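Local coordinates for protein carboxypeptidase A (Helicoverpa armigera, PDB 1JQG) that probably removes C-terminal residues from peptide chains as a zinc-dependent metallocarboxypeptidase of the M14 family, made as a proenzyme in the insect midgut, at residues 120-132 with 217-229. Residues are numbered along the deposited sequence; the frame is centred on the assembly and turned at random.
Sequences KIHSYEEVDAYLQ and PVANPDGYVHTFG
The hydroxyl of Y224 donates to the backbone carbonyl of H122, Y224 OH to H122 O being 2.7 Å, and so ties helix 221-228 to the loop that leads into the helix starting at Y124. The hydroxyl approaches H122 O 33° out of the carbonyl plane, while H122 O itself sits at the edge of the Y224 ring. Around this polar link the contact is apolar. With CG anti to the backbone N (chi1 -170°), Y224 extends toward the loop, and I121 CG2 comes within 3.4 Å of Y224 OH before meeting the edge of F228. S123 CB approaches that second ring obliquely, 3.7 Å from F228 CE1.

S123 is the N-cap residue, and its N donates almost straight to E126 OE2 (3.1 Å). The next residue, Y124, lies across P221 and V225, both on one side of its ring: P221 CB makes an off-centre CH-pi contact 4.2 Å from the Y124 ring centroid, and V225 CG2 rests against Y124 CB. The Y124 hydroxyl bonds onward to the S155 carbonyl.

Deeper in, V127 CG1 packs on CB of the loop residue P217 at 3.8 Å. The two helix segments are inclined at 132° between their N-to-C directions. L188 of helix 187-200 touches V127, P217 and Y224, and L131 continues onto strand 155-161 of the mixed sheet of the carboxypeptidase fold.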
ATOM      1  N   LYS A 120      13.820  -8.293   9.589  1.00 17.97           N
ATOM      2  CA  LYS A 120      13.186  -9.326   8.790  1.00 19.54           C
ATOM      3  C   LYS A 120      11.719  -9.035   8.527  1.00 19.94           C
ATOM      4  O   LYS A 120      11.176  -8.135   9.148  1.00 24.81           O
ATOM      5  CB  LYS A 120      13.333 -10.701   9.455  1.00 27.35           C
ATOM      6  CG  LYS A 120      12.502 -10.880  10.741  1.00 28.79           C
ATOM      7  CD  LYS A 120      12.554 -12.336  11.164  1.00 28.02           C
ATOM      8  CE  LYS A 120      11.524 -12.645  12.234  1.00 36.24           C
ATOM      9  NZ  LYS A 120      10.236 -13.039  11.556  1.00 41.35           N
ATOM     10  N   ILE A 121      11.084  -9.786   7.642  1.00 20.08           N
ATOM     11  CA  ILE A 121       9.687  -9.603   7.288  1.00 19.50           C
ATOM     12  C   ILE A 121       8.902 -10.544   8.216  1.00 23.94           C
ATOM     13  O   ILE A 121       9.237 -11.721   8.380  1.00 22.39           O
ATOM     14  CB  ILE A 121       9.394  -9.922   5.817  1.00 22.35           C
ATOM     15  CG1 ILE A 121      10.136  -8.984   4.845  1.00 17.40           C
ATOM     16  CG2 ILE A 121       7.939  -9.864   5.409  1.00 26.70           C
ATOM     17  CD1 ILE A 121       9.861  -7.520   5.094  1.00 17.32           C
ATOM     18  N   HIS A 122       7.829 -10.019   8.794  1.00 22.21           N
ATOM     19  CA  HIS A 122       7.001 -10.790   9.711  1.00 22.03           C
ATOM     20  C   HIS A 122       5.695 -11.233   9.058  1.00 20.83           C
ATOM     21  O   HIS A 122       5.023 -10.479   8.351  1.00 23.99           O
ATOM     22  CB  HIS A 122       6.681  -9.919  10.960  1.00 16.61           C
ATOM     23  CG  HIS A 122       7.920  -9.374  11.602  1.00 23.64           C
ATOM     24  ND1 HIS A 122       8.755 -10.122  12.427  1.00 26.58           N
ATOM     25  CD2 HIS A 122       8.480  -8.141  11.516  1.00 23.04           C
ATOM     26  CE1 HIS A 122       9.769  -9.353  12.818  1.00 23.19           C
ATOM     27  NE2 HIS A 122       9.624  -8.143  12.283  1.00 18.66           N
ATOM     28  N   SER A 123       5.270 -12.447   9.341  1.00 14.99           N
ATOM     29  CA  SER A 123       4.056 -13.012   8.779  1.00 19.59           C
ATOM     30  C   SER A 123       2.819 -12.484   9.480  1.00 24.50           C
ATOM     31  O   SER A 123       2.884 -11.766  10.495  1.00 21.97           O
ATOM     32  CB  SER A 123       4.086 -14.546   8.880  1.00 22.96           C
ATOM     33  OG  SER A 123       4.076 -14.938  10.237  1.00 25.12           O
ATOM     34  N   TYR A 124       1.642 -12.855   8.939  1.00 24.02           N
ATOM     35  CA  TYR A 124       0.380 -12.383   9.483  1.00 18.69           C
ATOM     36  C   TYR A 124       0.253 -12.867  10.926  1.00 19.53           C
ATOM     37  O   TYR A 124      -0.172 -12.118  11.816  1.00 19.83           O
ATOM     38  CB  TYR A 124      -0.792 -12.891   8.612  1.00 23.64           C
ATOM     39  CG  TYR A 124      -2.102 -13.014   9.402  1.00 22.99           C
ATOM     40  CD1 TYR A 124      -2.827 -11.887   9.780  1.00 21.30           C
ATOM     41  CD2 TYR A 124      -2.562 -14.265   9.795  1.00 22.38           C
ATOM     42  CE1 TYR A 124      -3.976 -11.996  10.532  1.00 25.17           C
ATOM     43  CE2 TYR A 124      -3.727 -14.389  10.526  1.00 25.65           C
ATOM     44  CZ  TYR A 124      -4.435 -13.248  10.897  1.00 27.60           C
ATOM     45  OH  TYR A 124      -5.578 -13.364  11.644  1.00 28.33           O
ATOM     46  N   GLU A 125       0.584 -14.128  11.157  1.00 19.03           N
ATOM     47  CA  GLU A 125       0.473 -14.752  12.477  1.00 21.73           C
ATOM     48  C   GLU A 125       1.337 -14.032  13.508  1.00 20.67           C
ATOM     49  O   GLU A 125       0.874 -13.862  14.620  1.00 19.59           O
ATOM     50  CB  GLU A 125       0.862 -16.230  12.406  1.00 25.83           C
ATOM     51  CG  GLU A 125      -0.003 -17.095  11.529  1.00 38.07           C
ATOM     52  CD  GLU A 125       0.192 -16.918  10.031  1.00 43.17           C
ATOM     53  OE1 GLU A 125       1.255 -16.361   9.662  1.00 35.22           O
ATOM     54  OE2 GLU A 125      -0.712 -17.333   9.258  1.00 45.36           O
ATOM     55  N   GLU A 126       2.571 -13.657  13.129  1.00 18.48           N
ATOM     56  CA  GLU A 126       3.490 -12.994  14.021  1.00 19.13           C
ATOM     57  C   GLU A 126       3.013 -11.592  14.376  1.00 19.03           C
ATOM     58  O   GLU A 126       3.080 -11.173  15.516  1.00 22.37           O
ATOM     59  CB  GLU A 126       4.929 -12.905  13.476  1.00 22.07           C
ATOM     60  CG  GLU A 126       5.488 -14.263  13.055  1.00 30.03           C
ATOM     61  CD  GLU A 126       6.893 -14.172  12.515  1.00 34.57           C
ATOM     62  OE1 GLU A 126       7.832 -14.126  13.348  1.00 46.21           O
ATOM     63  OE2 GLU A 126       7.047 -14.139  11.276  1.00 33.65           O
ATOM     64  N   VAL A 127       2.404 -10.896  13.426  1.00 21.43           N
ATOM     65  CA  VAL A 127       1.858  -9.548  13.636  1.00 18.95           C
ATOM     66  C   VAL A 127       0.619  -9.625  14.514  1.00 15.83           C
ATOM     67  O   VAL A 127       0.407  -8.868  15.428  1.00 14.95           O
ATOM     68  CB  VAL A 127       1.536  -8.818  12.328  1.00 17.05           C
ATOM     69  CG1 VAL A 127       0.867  -7.465  12.604  1.00 16.37           C
ATOM     70  CG2 VAL A 127       2.794  -8.611  11.507  1.00 11.36           C
ATOM     71  N   ASP A 128      -0.213 -10.628  14.255  1.00 18.19           N
ATOM     72  CA  ASP A 128      -1.434 -10.855  15.016  1.00 17.23           C
ATOM     73  C   ASP A 128      -1.114 -11.132  16.478  1.00 21.42           C
ATOM     74  O   ASP A 128      -1.794 -10.689  17.412  1.00 25.41           O
ATOM     75  CB  ASP A 128      -2.202 -12.031  14.424  1.00 18.59           C
ATOM     76  CG  ASP A 128      -3.523 -12.253  15.099  1.00 22.19           C
ATOM     77  OD1 ASP A 128      -3.488 -13.136  15.971  1.00 31.82           O
ATOM     78  OD2 ASP A 128      -4.517 -11.562  14.757  1.00 32.24           O
ATOM     79  N   ALA A 129      -0.104 -11.968  16.723  1.00 21.01           N
ATOM     80  CA  ALA A 129       0.294 -12.304  18.096  1.00 20.68           C
ATOM     81  C   ALA A 129       0.915 -11.099  18.791  1.00 20.53           C
ATOM     82  O   ALA A 129       0.688 -10.840  19.965  1.00 20.54           O
ATOM     83  CB  ALA A 129       1.281 -13.454  18.174  1.00 12.44           C
ATOM     84  N   TYR A 130       1.748 -10.358  18.063  1.00 24.13           N
ATOM     85  CA  TYR A 130       2.443  -9.188  18.552  1.00 20.84           C
ATOM     86  C   TYR A 130       1.464  -8.132  19.074  1.00 19.60           C
ATOM     87  O   TYR A 130       1.680  -7.610  20.162  1.00 18.78           O
ATOM     88  CB  TYR A 130       3.310  -8.588  17.447  1.00 21.38           C
ATOM     89  CG  TYR A 130       4.004  -7.272  17.781  1.00 20.30           C
ATOM     90  CD1 TYR A 130       4.835  -7.175  18.895  1.00 17.27           C
ATOM     91  CD2 TYR A 130       3.830  -6.153  16.987  1.00 15.74           C
ATOM     92  CE1 TYR A 130       5.507  -6.003  19.181  1.00 18.72           C
ATOM     93  CE2 TYR A 130       4.455  -4.955  17.283  1.00 16.34           C
ATOM     94  CZ  TYR A 130       5.318  -4.899  18.373  1.00 18.20           C
ATOM     95  OH  TYR A 130       5.942  -3.708  18.593  1.00 20.28           O
ATOM     96  N   LEU A 131       0.450  -7.817  18.270  1.00 16.05           N
ATOM     97  CA  LEU A 131      -0.573  -6.864  18.683  1.00 19.94           C
ATOM     98  C   LEU A 131      -1.192  -7.182  20.025  1.00 18.83           C
ATOM     99  O   LEU A 131      -1.460  -6.259  20.800  1.00 24.01           O
ATOM    100  CB  LEU A 131      -1.703  -6.744  17.639  1.00 13.59           C
ATOM    101  CG  LEU A 131      -1.258  -6.316  16.228  1.00 19.72           C
ATOM    102  CD1 LEU A 131      -2.463  -6.137  15.309  1.00 14.80           C
ATOM    103  CD2 LEU A 131      -0.368  -5.073  16.288  1.00 14.12           C
ATOM    104  N   GLN A 132      -1.484  -8.466  20.247  1.00 19.97           N
ATOM    105  CA  GLN A 132      -2.075  -8.931  21.505  1.00 18.75           C
ATOM    106  C   GLN A 132      -1.143  -8.858  22.687  1.00 17.68           C
ATOM    107  O   GLN A 132      -1.557  -8.650  23.831  1.00 27.20           O
ATOM    108  CB  GLN A 132      -2.589 -10.365  21.339  1.00 15.10           C
ATOM    109  CG  GLN A 132      -3.752 -10.470  20.374  1.00 20.76           C
ATOM    110  CD  GLN A 132      -4.107 -11.897  20.041  1.00 24.33           C
ATOM    111  OE1 GLN A 132      -3.958 -12.364  18.901  1.00 37.06           O
ATOM    112  NE2 GLN A 132      -4.555 -12.620  21.036  1.00 25.10           N
ATOM    113  N   PRO A 217      -2.044  -2.864  10.687  1.00 18.87           N
ATOM    114  CA  PRO A 217      -0.876  -3.438  10.026  1.00 16.06           C
ATOM    115  C   PRO A 217      -1.208  -4.240   8.785  1.00 21.01           C
ATOM    116  O   PRO A 217      -0.602  -4.072   7.723  1.00 20.12           O
ATOM    117  CB  PRO A 217      -0.165  -4.175  11.118  1.00 19.70           C
ATOM    118  CG  PRO A 217      -0.672  -3.586  12.420  1.00 17.83           C
ATOM    119  CD  PRO A 217      -2.113  -3.238  12.112  1.00 16.75           C
ATOM    120  N   VAL A 218      -2.028  -5.280   8.859  1.00 24.03           N
ATOM    121  CA  VAL A 218      -2.378  -6.189   7.809  1.00 19.51           C
ATOM    122  C   VAL A 218      -3.838  -6.072   7.384  1.00 23.25           C
ATOM    123  O   VAL A 218      -4.751  -6.703   7.882  1.00 23.72           O
ATOM    124  CB  VAL A 218      -2.115  -7.660   8.193  1.00 16.16           C
ATOM    125  CG1 VAL A 218      -2.199  -8.538   6.943  1.00 17.51           C
ATOM    126  CG2 VAL A 218      -0.749  -7.807   8.836  1.00 17.08           C
ATOM    127  N   ALA A 219      -4.077  -5.232   6.365  1.00 24.47           N
ATOM    128  CA  ALA A 219      -5.414  -4.975   5.870  1.00 23.90           C
ATOM    129  C   ALA A 219      -5.958  -6.078   4.977  1.00 22.45           C
ATOM    130  O   ALA A 219      -7.196  -6.193   4.885  1.00 24.41           O
ATOM    131  CB  ALA A 219      -5.452  -3.666   5.128  1.00 21.69           C
ATOM    132  N   ASN A 220      -5.068  -6.918   4.488  1.00 17.89           N
ATOM    133  CA  ASN A 220      -5.418  -8.024   3.602  1.00 17.14           C
ATOM    134  C   ASN A 220      -4.717  -9.326   4.007  1.00 18.39           C
ATOM    135  O   ASN A 220      -3.791  -9.807   3.368  1.00 18.66           O
ATOM    136  CB  ASN A 220      -5.034  -7.619   2.169  1.00 17.97           C
ATOM    137  CG  ASN A 220      -5.519  -8.587   1.103  1.00 14.96           C
ATOM    138  OD1 ASN A 220      -5.079  -8.428  -0.036  1.00 15.61           O
ATOM    139  ND2 ASN A 220      -6.352  -9.548   1.445  1.00 13.16           N
ATOM    140  N   PRO A 221      -5.112  -9.938   5.114  1.00 21.98           N
ATOM    141  CA  PRO A 221      -4.497 -11.123   5.691  1.00 20.32           C
ATOM    142  C   PRO A 221      -4.496 -12.362   4.810  1.00 20.95           C
ATOM    143  O   PRO A 221      -3.466 -13.050   4.657  1.00 24.54           O
ATOM    144  CB  PRO A 221      -5.260 -11.293   6.999  1.00 16.37           C
ATOM    145  CG  PRO A 221      -6.574 -10.648   6.826  1.00 17.42           C
ATOM    146  CD  PRO A 221      -6.240  -9.437   5.985  1.00 20.23           C
ATOM    147  N   ASP A 222      -5.602 -12.669   4.142  1.00 19.99           N
ATOM    148  CA  ASP A 222      -5.663 -13.790   3.203  1.00 19.30           C
ATOM    149  C   ASP A 222      -4.641 -13.703   2.059  1.00 20.71           C
ATOM    150  O   ASP A 222      -4.000 -14.694   1.641  1.00 18.63           O
ATOM    151  CB  ASP A 222      -7.084 -13.901   2.614  1.00 17.89           C
ATOM    152  CG  ASP A 222      -8.151 -14.216   3.639  1.00 24.23           C
ATOM    153  OD1 ASP A 222      -7.865 -14.630   4.790  1.00 24.36           O
ATOM    154  OD2 ASP A 222      -9.366 -14.061   3.334  1.00 16.41           O
ATOM    155  N   GLY A 223      -4.534 -12.518   1.438  1.00 17.85           N
ATOM    156  CA  GLY A 223      -3.606 -12.331   0.328  1.00 19.20           C
ATOM    157  C   GLY A 223      -2.168 -12.380   0.825  1.00 19.91           C
ATOM    158  O   GLY A 223      -1.254 -12.887   0.181  1.00 20.31           O
ATOM    159  N   TYR A 224      -1.912 -11.704   1.946  1.00 17.60           N
ATOM    160  CA  TYR A 224      -0.596 -11.661   2.540  1.00 18.56           C
ATOM    161  C   TYR A 224      -0.084 -13.079   2.826  1.00 17.50           C
ATOM    162  O   TYR A 224       1.119 -13.339   2.639  1.00 16.38           O
ATOM    163  CB  TYR A 224      -0.608 -10.794   3.813  1.00 19.71           C
ATOM    164  CG  TYR A 224       0.761 -10.474   4.383  1.00 21.57           C
ATOM    165  CD1 TYR A 224       1.751  -9.956   3.560  1.00 22.14           C
ATOM    166  CD2 TYR A 224       1.079 -10.676   5.706  1.00 19.47           C
ATOM    167  CE1 TYR A 224       2.998  -9.652   4.051  1.00 20.72           C
ATOM    168  CE2 TYR A 224       2.329 -10.378   6.219  1.00 19.35           C
ATOM    169  CZ  TYR A 224       3.288  -9.865   5.379  1.00 19.57           C
ATOM    170  OH  TYR A 224       4.533  -9.571   5.862  1.00 16.29           O
ATOM    171  N   VAL A 225      -0.967 -13.945   3.309  1.00 14.96           N
ATOM    172  CA  VAL A 225      -0.552 -15.307   3.687  1.00 19.98           C
ATOM    173  C   VAL A 225      -0.263 -16.069   2.397  1.00 22.00           C
ATOM    174  O   VAL A 225       0.660 -16.863   2.299  1.00 20.70           O
ATOM    175  CB  VAL A 225      -1.605 -16.004   4.557  1.00 26.67           C
ATOM    176  CG1 VAL A 225      -1.494 -17.518   4.719  1.00 19.71           C
ATOM    177  CG2 VAL A 225      -1.627 -15.400   5.969  1.00 17.84           C
ATOM    178  N   HIS A 226      -1.042 -15.773   1.357  1.00 22.19           N
ATOM    179  CA  HIS A 226      -0.935 -16.414   0.075  1.00 19.37           C
ATOM    180  C   HIS A 226       0.372 -16.023  -0.606  1.00 21.97           C
ATOM    181  O   HIS A 226       1.000 -16.839  -1.301  1.00 24.40           O
ATOM    182  CB  HIS A 226      -2.133 -16.032  -0.807  1.00 19.51           C
ATOM    183  CG  HIS A 226      -2.208 -16.764  -2.117  1.00 22.34           C
ATOM    184  ND1 HIS A 226      -2.177 -16.129  -3.356  1.00 21.73           N
ATOM    185  CD2 HIS A 226      -2.318 -18.094  -2.376  1.00 19.73           C
ATOM    186  CE1 HIS A 226      -2.283 -17.042  -4.308  1.00 22.02           C
ATOM    187  NE2 HIS A 226      -2.324 -18.246  -3.749  1.00 17.44           N
ATOM    188  N   THR A 227       0.800 -14.779  -0.435  1.00 22.27           N
ATOM    189  CA  THR A 227       2.053 -14.307  -1.006  1.00 24.57           C
ATOM    190  C   THR A 227       3.276 -14.910  -0.310  1.00 28.53           C
ATOM    191  O   THR A 227       4.355 -14.921  -0.905  1.00 31.32           O
ATOM    192  CB  THR A 227       2.149 -12.772  -0.945  1.00 21.65           C
ATOM    193  OG1 THR A 227       2.049 -12.352   0.416  1.00 20.31           O
ATOM    194  CG2 THR A 227       1.038 -12.084  -1.730  1.00 24.93           C
ATOM    195  N   PHE A 228       3.127 -15.339   0.949  1.00 27.41           N
ATOM    196  CA  PHE A 228       4.181 -15.953   1.720  1.00 29.23           C
ATOM    197  C   PHE A 228       4.523 -17.381   1.286  1.00 33.13           C
ATOM    198  O   PHE A 228       5.674 -17.814   1.390  1.00 35.60           O
ATOM    199  CB  PHE A 228       3.835 -15.995   3.215  1.00 26.45           C
ATOM    200  CG  PHE A 228       4.594 -14.957   4.013  1.00 30.31           C
ATOM    201  CD1 PHE A 228       5.446 -15.367   5.021  1.00 26.79           C
ATOM    202  CD2 PHE A 228       4.460 -13.588   3.740  1.00 17.99           C
ATOM    203  CE1 PHE A 228       6.134 -14.447   5.781  1.00 25.26           C
ATOM    204  CE2 PHE A 228       5.187 -12.699   4.473  1.00 21.47           C
ATOM    205  CZ  PHE A 228       6.001 -13.107   5.493  1.00 26.93           C
ATOM    206  N   GLY A 229       3.554 -18.120   0.792  1.00 33.83           N
ATOM    207  CA  GLY A 229       3.782 -19.449   0.297  1.00 39.40           C
ATOM    208  C   GLY A 229       2.961 -19.738  -0.942  1.00 43.72           C
ATOM    209  O   GLY A 229       1.906 -20.361  -0.901  1.00 50.61           O
TER